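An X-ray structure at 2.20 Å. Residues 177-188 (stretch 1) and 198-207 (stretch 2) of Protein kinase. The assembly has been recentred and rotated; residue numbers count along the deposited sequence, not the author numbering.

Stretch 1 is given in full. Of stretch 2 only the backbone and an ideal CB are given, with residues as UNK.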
ATOM      1  N   ASP A 177      33.179  26.201   2.951  1.00 54.89           N
ATOM      2  CA  ASP A 177      33.207  25.917   4.392  1.00 55.01           C
ATOM      3  C   ASP A 177      32.825  24.486   4.829  1.00 54.48           C
ATOM      4  O   ASP A 177      32.826  24.185   6.027  1.00 54.50           O
ATOM      5  CB  ASP A 177      32.408  26.973   5.193  1.00 55.58           C
ATOM      6  CG  ASP A 177      31.090  27.382   4.525  1.00 57.91           C
ATOM      7  OD1 ASP A 177      31.113  27.890   3.380  1.00 59.98           O
ATOM      8  OD2 ASP A 177      30.025  27.241   5.171  1.00 60.24           O
ATOM      9  N   ILE A 178      32.517  23.610   3.872  1.00 53.56           N
ATOM     10  CA  ILE A 178      32.143  22.230   4.192  1.00 52.45           C
ATOM     11  C   ILE A 178      33.076  21.230   3.501  1.00 51.95           C
ATOM     12  O   ILE A 178      33.177  21.218   2.275  1.00 51.47           O
ATOM     13  CB  ILE A 178      30.660  21.908   3.793  1.00 52.73           C
ATOM     14  CG1 ILE A 178      29.680  23.061   4.123  1.00 52.21           C
ATOM     15  CG2 ILE A 178      30.216  20.552   4.371  1.00 51.78           C
ATOM     16  CD1 ILE A 178      29.468  23.365   5.602  1.00 53.46           C
ATOM     17  N   ASP A 179      33.746  20.391   4.294  1.00 51.28           N
ATOM     18  CA  ASP A 179      34.691  19.402   3.774  1.00 50.54           C
ATOM     19  C   ASP A 179      34.066  18.524   2.714  1.00 50.52           C
ATOM     20  O   ASP A 179      32.864  18.235   2.749  1.00 50.72           O
ATOM     21  CB  ASP A 179      35.225  18.493   4.887  1.00 50.81           C
ATOM     22  CG  ASP A 179      36.155  19.210   5.841  1.00 50.84           C
ATOM     23  OD1 ASP A 179      36.352  20.435   5.682  1.00 50.81           O
ATOM     24  OD2 ASP A 179      36.683  18.540   6.761  1.00 50.86           O
ATOM     25  N   GLU A 180      34.894  18.098   1.769  1.00 49.74           N
ATOM     26  CA  GLU A 180      34.471  17.170   0.744  1.00 49.31           C
ATOM     27  C   GLU A 180      33.784  15.948   1.387  1.00 48.14           C
ATOM     28  O   GLU A 180      34.322  15.332   2.310  1.00 47.80           O
ATOM     29  CB  GLU A 180      35.692  16.747  -0.079  1.00 49.59           C
ATOM     30  CG  GLU A 180      35.379  16.353  -1.502  1.00 52.12           C
ATOM     31  CD  GLU A 180      36.528  15.622  -2.175  1.00 56.03           C
ATOM     32  OE1 GLU A 180      37.712  15.942  -1.895  1.00 56.93           O
ATOM     33  OE2 GLU A 180      36.236  14.718  -2.991  1.00 57.57           O
ATOM     34  N   GLY A 181      32.582  15.628   0.915  1.00 47.04           N
ATOM     35  CA  GLY A 181      31.879  14.439   1.367  1.00 45.82           C
ATOM     36  C   GLY A 181      31.096  14.653   2.650  1.00 45.68           C
ATOM     37  O   GLY A 181      30.502  13.706   3.186  1.00 45.38           O
ATOM     38  N   ASP A 182      31.118  15.887   3.153  1.00 44.52           N
ATOM     39  CA  ASP A 182      30.260  16.286   4.256  1.00 43.82           C
ATOM     40  C   ASP A 182      28.964  16.911   3.718  1.00 42.86           C
ATOM     41  O   ASP A 182      28.929  17.447   2.609  1.00 42.81           O
ATOM     42  CB  ASP A 182      30.972  17.252   5.221  1.00 43.70           C
ATOM     43  CG  ASP A 182      31.904  16.543   6.187  1.00 45.48           C
ATOM     44  OD1 ASP A 182      32.271  15.368   5.939  1.00 46.26           O
ATOM     45  OD2 ASP A 182      32.278  17.168   7.209  1.00 47.36           O
ATOM     46  N   VAL A 183      27.919  16.844   4.543  1.00 41.54           N
ATOM     47  CA  VAL A 183      26.569  17.202   4.164  1.00 39.62           C
ATOM     48  C   VAL A 183      26.347  18.701   4.339  1.00 39.23           C
ATOM     49  O   VAL A 183      26.454  19.240   5.454  1.00 38.47           O
ATOM     50  CB  VAL A 183      25.544  16.426   5.034  1.00 39.86           C
ATOM     51  CG1 VAL A 183      24.125  16.948   4.808  1.00 37.82           C
ATOM     52  CG2 VAL A 183      25.656  14.908   4.800  1.00 38.92           C
ATOM     53  N   ILE A 184      26.031  19.358   3.225  1.00 38.48           N
ATOM     54  CA  ILE A 184      25.577  20.742   3.234  1.00 38.24           C
ATOM     55  C   ILE A 184      24.205  20.805   3.881  1.00 37.13           C
ATOM     56  O   ILE A 184      24.001  21.563   4.804  1.00 36.97           O
ATOM     57  CB  ILE A 184      25.457  21.358   1.799  1.00 38.14           C
ATOM     58  CG1 ILE A 184      26.652  20.995   0.908  1.00 39.36           C
ATOM     59  CG2 ILE A 184      25.231  22.878   1.873  1.00 39.40           C
ATOM     60  CD1 ILE A 184      27.967  21.474   1.412  1.00 39.52           C
ATOM     61  N   SER A 185      23.270  19.998   3.386  1.00 36.65           N
ATOM     62  CA  SER A 185      21.884  20.048   3.854  1.00 35.74           C
ATOM     63  C   SER A 185      21.176  18.700   3.781  1.00 34.86           C
ATOM     64  O   SER A 185      21.553  17.828   2.987  1.00 33.80           O
ATOM     65  CB  SER A 185      21.093  21.082   3.057  1.00 35.62           C
ATOM     66  OG  SER A 185      20.784  20.576   1.773  1.00 36.43           O
ATOM     67  N   GLN A 186      20.132  18.560   4.602  1.00 34.43           N
ATOM     68  CA  GLN A 186      19.377  17.299   4.721  1.00 33.76           C
ATOM     69  C   GLN A 186      17.907  17.548   4.950  1.00 33.31           C
ATOM     70  O   GLN A 186      17.525  18.371   5.780  1.00 33.56           O
ATOM     71  CB  GLN A 186      19.903  16.448   5.878  1.00 34.13           C
ATOM     72  CG  GLN A 186      19.280  15.039   6.001  1.00 32.38           C
ATOM     73  CD  GLN A 186      19.778  14.313   7.247  1.00 34.14           C
ATOM     74  OE1 GLN A 186      20.922  14.527   7.682  1.00 33.58           O
ATOM     75  NE2 GLN A 186      18.919  13.462   7.843  1.00 31.42           N
ATOM     76  N   SER A 187      17.089  16.792   4.231  1.00 32.44           N
ATOM     77  CA  SER A 187      15.656  16.902   4.321  1.00 31.20           C
ATOM     78  C   SER A 187      15.020  15.540   4.052  1.00 29.91           C
ATOM     79  O   SER A 187      15.273  14.944   3.010  1.00 29.25           O
ATOM     80  CB  SER A 187      15.174  17.916   3.281  1.00 31.33           C
ATOM     81  OG  SER A 187      13.788  18.111   3.398  1.00 32.98           O
ATOM     82  N   PRO A 188      14.199  15.045   5.000  1.00 28.89           N
ATOM     83  CA  PRO A 188      14.021  15.608   6.357  1.00 28.29           C
ATOM     84  C   PRO A 188      15.154  15.234   7.319  1.00 27.41           C
ATOM     85  O   PRO A 188      16.029  14.439   6.957  1.00 27.11           O
ATOM     86  CB  PRO A 188      12.700  14.987   6.810  1.00 28.02           C
ATOM     87  CG  PRO A 188      12.703  13.663   6.137  1.00 28.08           C
ATOM     88  CD  PRO A 188      13.293  13.908   4.771  1.00 28.93           C
ATOM     89  N   UNK A 198      12.148   8.684   1.660  1.00 28.55           N
ATOM     90  CA  UNK A 198      13.357   9.168   0.960  1.00 29.16           C
ATOM     91  C   UNK A 198      13.948  10.371   1.707  1.00 28.98           C
ATOM     92  O   UNK A 198      13.257  11.366   1.915  1.00 28.58           O
ATOM     93  CB  UNK A 198      13.031   9.550  -0.485  1.00 29.16           C
ATOM     94  N   UNK A 199      15.211  10.256   2.113  1.00 29.48           N
ATOM     95  CA  UNK A 199      15.971  11.379   2.697  1.00 29.80           C
ATOM     96  C   UNK A 199      16.886  11.995   1.632  1.00 30.77           C
ATOM     97  O   UNK A 199      17.661  11.273   0.987  1.00 30.41           O
ATOM     98  CB  UNK A 199      16.794  10.913   3.900  1.00 29.80           C
ATOM     99  N   UNK A 200      16.766  13.316   1.444  1.00 31.51           N
ATOM    100  CA  UNK A 200      17.517  14.055   0.406  1.00 32.49           C
ATOM    101  C   UNK A 200      18.687  14.865   0.981  1.00 32.49           C
ATOM    102  O   UNK A 200      18.533  15.596   1.960  1.00 32.69           O
ATOM    103  CB  UNK A 200      16.573  14.996  -0.345  1.00 32.49           C
ATOM    104  N   UNK A 201      19.847  14.727   0.349  1.00 33.04           N
ATOM    105  CA  UNK A 201      21.101  15.304   0.837  1.00 33.63           C
ATOM    106  C   UNK A 201      21.736  16.216  -0.196  1.00 34.26           C
ATOM    107  O   UNK A 201      21.747  15.905  -1.385  1.00 33.76           O
ATOM    108  CB  UNK A 201      22.083  14.196   1.222  1.00 33.63           C
ATOM    109  N   UNK A 202      22.249  17.349   0.262  1.00 35.53           N
ATOM    110  CA  UNK A 202      23.158  18.142  -0.557  1.00 36.31           C
ATOM    111  C   UNK A 202      24.530  17.990   0.065  1.00 37.28           C
ATOM    112  O   UNK A 202      24.719  18.258   1.259  1.00 36.50           O
ATOM    113  CB  UNK A 202      22.732  19.609  -0.641  1.00 36.31           C
ATOM    114  N   UNK A 203      25.465  17.522  -0.764  1.00 38.69           N
ATOM    115  CA  UNK A 203      26.768  17.030  -0.328  1.00 40.50           C
ATOM    116  C   UNK A 203      27.901  17.875  -0.926  1.00 41.65           C
ATOM    117  O   UNK A 203      27.816  18.354  -2.069  1.00 41.29           O
ATOM    118  CB  UNK A 203      26.938  15.561  -0.721  1.00 40.50           C
ATOM    119  N   UNK A 204      28.943  18.071  -0.127  1.00 42.99           N
ATOM    120  CA  UNK A 204      30.070  18.895  -0.524  1.00 44.94           C
ATOM    121  C   UNK A 204      31.064  18.119  -1.390  1.00 45.78           C
ATOM    122  O   UNK A 204      31.523  17.030  -1.019  1.00 45.50           O
ATOM    123  CB  UNK A 204      30.774  19.449   0.716  1.00 44.94           C
ATOM    124  N   UNK A 205      31.379  18.698  -2.548  1.00 47.52           N
ATOM    125  CA  UNK A 205      32.480  18.226  -3.387  1.00 48.73           C
ATOM    126  C   UNK A 205      33.674  19.207  -3.355  1.00 50.10           C
ATOM    127  O   UNK A 205      34.404  19.366  -4.351  1.00 49.86           O
ATOM    128  CB  UNK A 205      31.994  18.034  -4.825  1.00 48.73           C
ATOM    129  N   UNK A 206      33.867  19.843  -2.194  1.00 51.23           N
ATOM    130  CA  UNK A 206      34.932  20.835  -1.995  1.00 52.75           C
ATOM    131  C   UNK A 206      34.752  22.176  -2.705  1.00 53.78           C
ATOM    132  O   UNK A 206      33.672  22.499  -3.207  1.00 53.25           O
ATOM    133  CB  UNK A 206      36.259  20.227  -2.455  1.00 52.75           C
ATOM    134  N   UNK A 207      35.840  22.949  -2.750  1.00 55.16           N
ATOM    135  CA  UNK A 207      35.857  24.290  -3.347  1.00 56.24           C
ATOM    136  C   UNK A 207      36.009  24.261  -4.874  1.00 56.84           C
ATOM    137  O   UNK A 207      36.735  23.424  -5.408  1.00 56.62           O
ATOM    138  CB  UNK A 207      36.995  25.111  -2.737  1.00 56.24           C
TER

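The two stretches run antiparallel, and the backbone of stretch 1 sets most of the rules before any side chain is chosen. Position 198 begins the strand with its CA-to-CB bond sideways and nothing of stretch 1 within 5.5 Å of the ideal CB. Almost any strand-tolerant residue would do; it is Thr-198, whose carbonyl O accepts a hydrogen bond from a water.

At 199 the ideal CB again lies sideways, 4.4 Å from Ser-187 O and 4.7 Å from Pro-188 CD. The proline ring and the aliphatic part of Gln-186 invite a branched or long apolar chain. Ile-199 fills the place, its CD1 3.7 Å from Pro-188 CD and its CG2 3.7 Å from Gln-186 CG.

Position 200 pairs with Ser-187 through two backbone hydrogen bonds, N to Ser-187 O at 2.7 Å and O to Ser-187 N at 2.9 Å, which ask nothing of the side chain. The ideal CB stands 3.6 Å from Ser-187 O, on the face that carries the Ser-187 side chain, which stays well clear of it, so stretch 1 sets little limit on size, and many residues, polar or beta-branched, would suit. Ser-200 is found, its OG 2.7 Å from the water O that also reaches Thr-198 O and, weakly, Ser-187 O.

At 201 the CB points to the face shared by Val-183 and Gln-186, where a valine methyl and a long methylene chain offer a surface for something broad: Phe, Leu, Ile or Met. The deposited Phe-201 lays one ring face beneath Gln-186 CG, 4.0 Å from the ring centroid in a CH-pi contact, while its CD1 meets Val-183 CG2 at 3.6 Å.

Position 202 turns to the other face. Here stretch 1 bulges: the O of 202 takes a hydrogen bond from Ser-185 N at 3.1 Å and a weak one from Ile-184 N at 2.6 Å. With the ideal CB only 3.2 Å from Ser-185 OG and Ile-184 alongside, a compact apolar residue is favoured, Val, Ala or Ile. Val-202 places CG1 3.8 Å from Ile-184 CG1.

At 203, paired with Val-183, the CB has looser surroundings, 4.3 Å from Asp-182 O, and a beta-branched or other apolar residue fits. Val-203 brings CG1 to 4.0 Å from Gly-181 CA.

Position 204 is the most demanding. Its CB points toward stretch 1, with Asp-179 O, Asp-182 O and Ile-178 O all within 3.4 Å, three carbonyls crowding it beside the type II turn of residues 179 to 182. Asp-179 O and Asp-182 O already accept backbone N-H groups, which leaves Ile-178 O for a short donor. Something small is required: Ser, perhaps Ala or Cys. Ser-204 OG donates a very short 2.5 Å bond to Ile-178 O, while its backbone O receives Gly-181 N at 2.6 Å.

Position 205 points away and permits most residues; it is Lys-205. At 206 positive phi favours glycine, and Gly-206 N lies 3.9 Å from Glu-180 CG. Position 207 is unconstrained by stretch 1, and Lys-207 makes no contact with it.

Stretch 2 (198-207) TISFVVSKGK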
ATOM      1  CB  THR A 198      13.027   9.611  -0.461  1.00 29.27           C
ATOM      2  OG1 THR A 198      12.404   8.526  -1.163  1.00 29.29           O
ATOM      3  CG2 THR A 198      14.321  10.081  -1.213  1.00 30.36           C
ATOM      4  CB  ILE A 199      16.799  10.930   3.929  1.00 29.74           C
ATOM      5  CG1 ILE A 199      15.994   9.934   4.809  1.00 27.91           C
ATOM      6  CG2 ILE A 199      17.267  12.139   4.748  1.00 29.17           C
ATOM      7  CD1 ILE A 199      14.615  10.450   5.306  1.00 22.68           C
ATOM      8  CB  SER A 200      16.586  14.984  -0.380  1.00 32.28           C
ATOM      9  OG  SER A 200      15.505  14.264  -0.954  1.00 34.03           O
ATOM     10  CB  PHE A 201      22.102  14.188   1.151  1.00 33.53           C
ATOM     11  CG  PHE A 201      21.832  13.480   2.437  1.00 33.25           C
ATOM     12  CD1 PHE A 201      22.375  13.949   3.619  1.00 32.97           C
ATOM     13  CD2 PHE A 201      21.049  12.333   2.460  1.00 33.80           C
ATOM     14  CE1 PHE A 201      22.147  13.292   4.817  1.00 35.52           C
ATOM     15  CE2 PHE A 201      20.797  11.663   3.668  1.00 34.91           C
ATOM     16  CZ  PHE A 201      21.334  12.141   4.838  1.00 34.37           C
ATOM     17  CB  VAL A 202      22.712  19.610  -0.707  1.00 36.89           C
ATOM     18  CG1 VAL A 202      23.744  20.411  -1.520  1.00 36.90           C
ATOM     19  CG2 VAL A 202      21.317  19.671  -1.360  1.00 35.18           C
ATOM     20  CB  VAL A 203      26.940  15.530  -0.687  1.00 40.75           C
ATOM     21  CG1 VAL A 203      28.278  14.989  -0.198  1.00 40.35           C
ATOM     22  CG2 VAL A 203      25.781  14.704  -0.098  1.00 41.56           C
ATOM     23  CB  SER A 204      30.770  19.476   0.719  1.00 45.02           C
ATOM     24  OG  SER A 204      31.843  20.333   0.361  1.00 46.36           O
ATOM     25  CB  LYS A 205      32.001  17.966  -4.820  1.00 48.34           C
ATOM     26  CG  LYS A 205      31.302  19.126  -5.463  1.00 47.61           C
ATOM     27  CD  LYS A 205      31.205  18.919  -6.953  1.00 45.88           C
ATOM     28  CE  LYS A 205      30.180  19.850  -7.574  1.00 45.06           C
ATOM     29  NZ  LYS A 205      30.245  19.734  -9.053  1.00 43.77           N
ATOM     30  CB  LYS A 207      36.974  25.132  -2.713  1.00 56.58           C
ATOM     31  CG  LYS A 207      36.914  25.221  -1.181  1.00 56.73           C
ATOM     32  CD  LYS A 207      37.851  24.210  -0.523  1.00 56.82           C
ATOM     33  CE  LYS A 207      39.154  24.856  -0.084  1.00 56.52           C
ATOM     34  NZ  LYS A 207      39.091  25.378   1.319  1.00 55.80           N
TER
HETATM   35  O   HOH W   1      13.410  13.653   0.573  1.00 24.84           O
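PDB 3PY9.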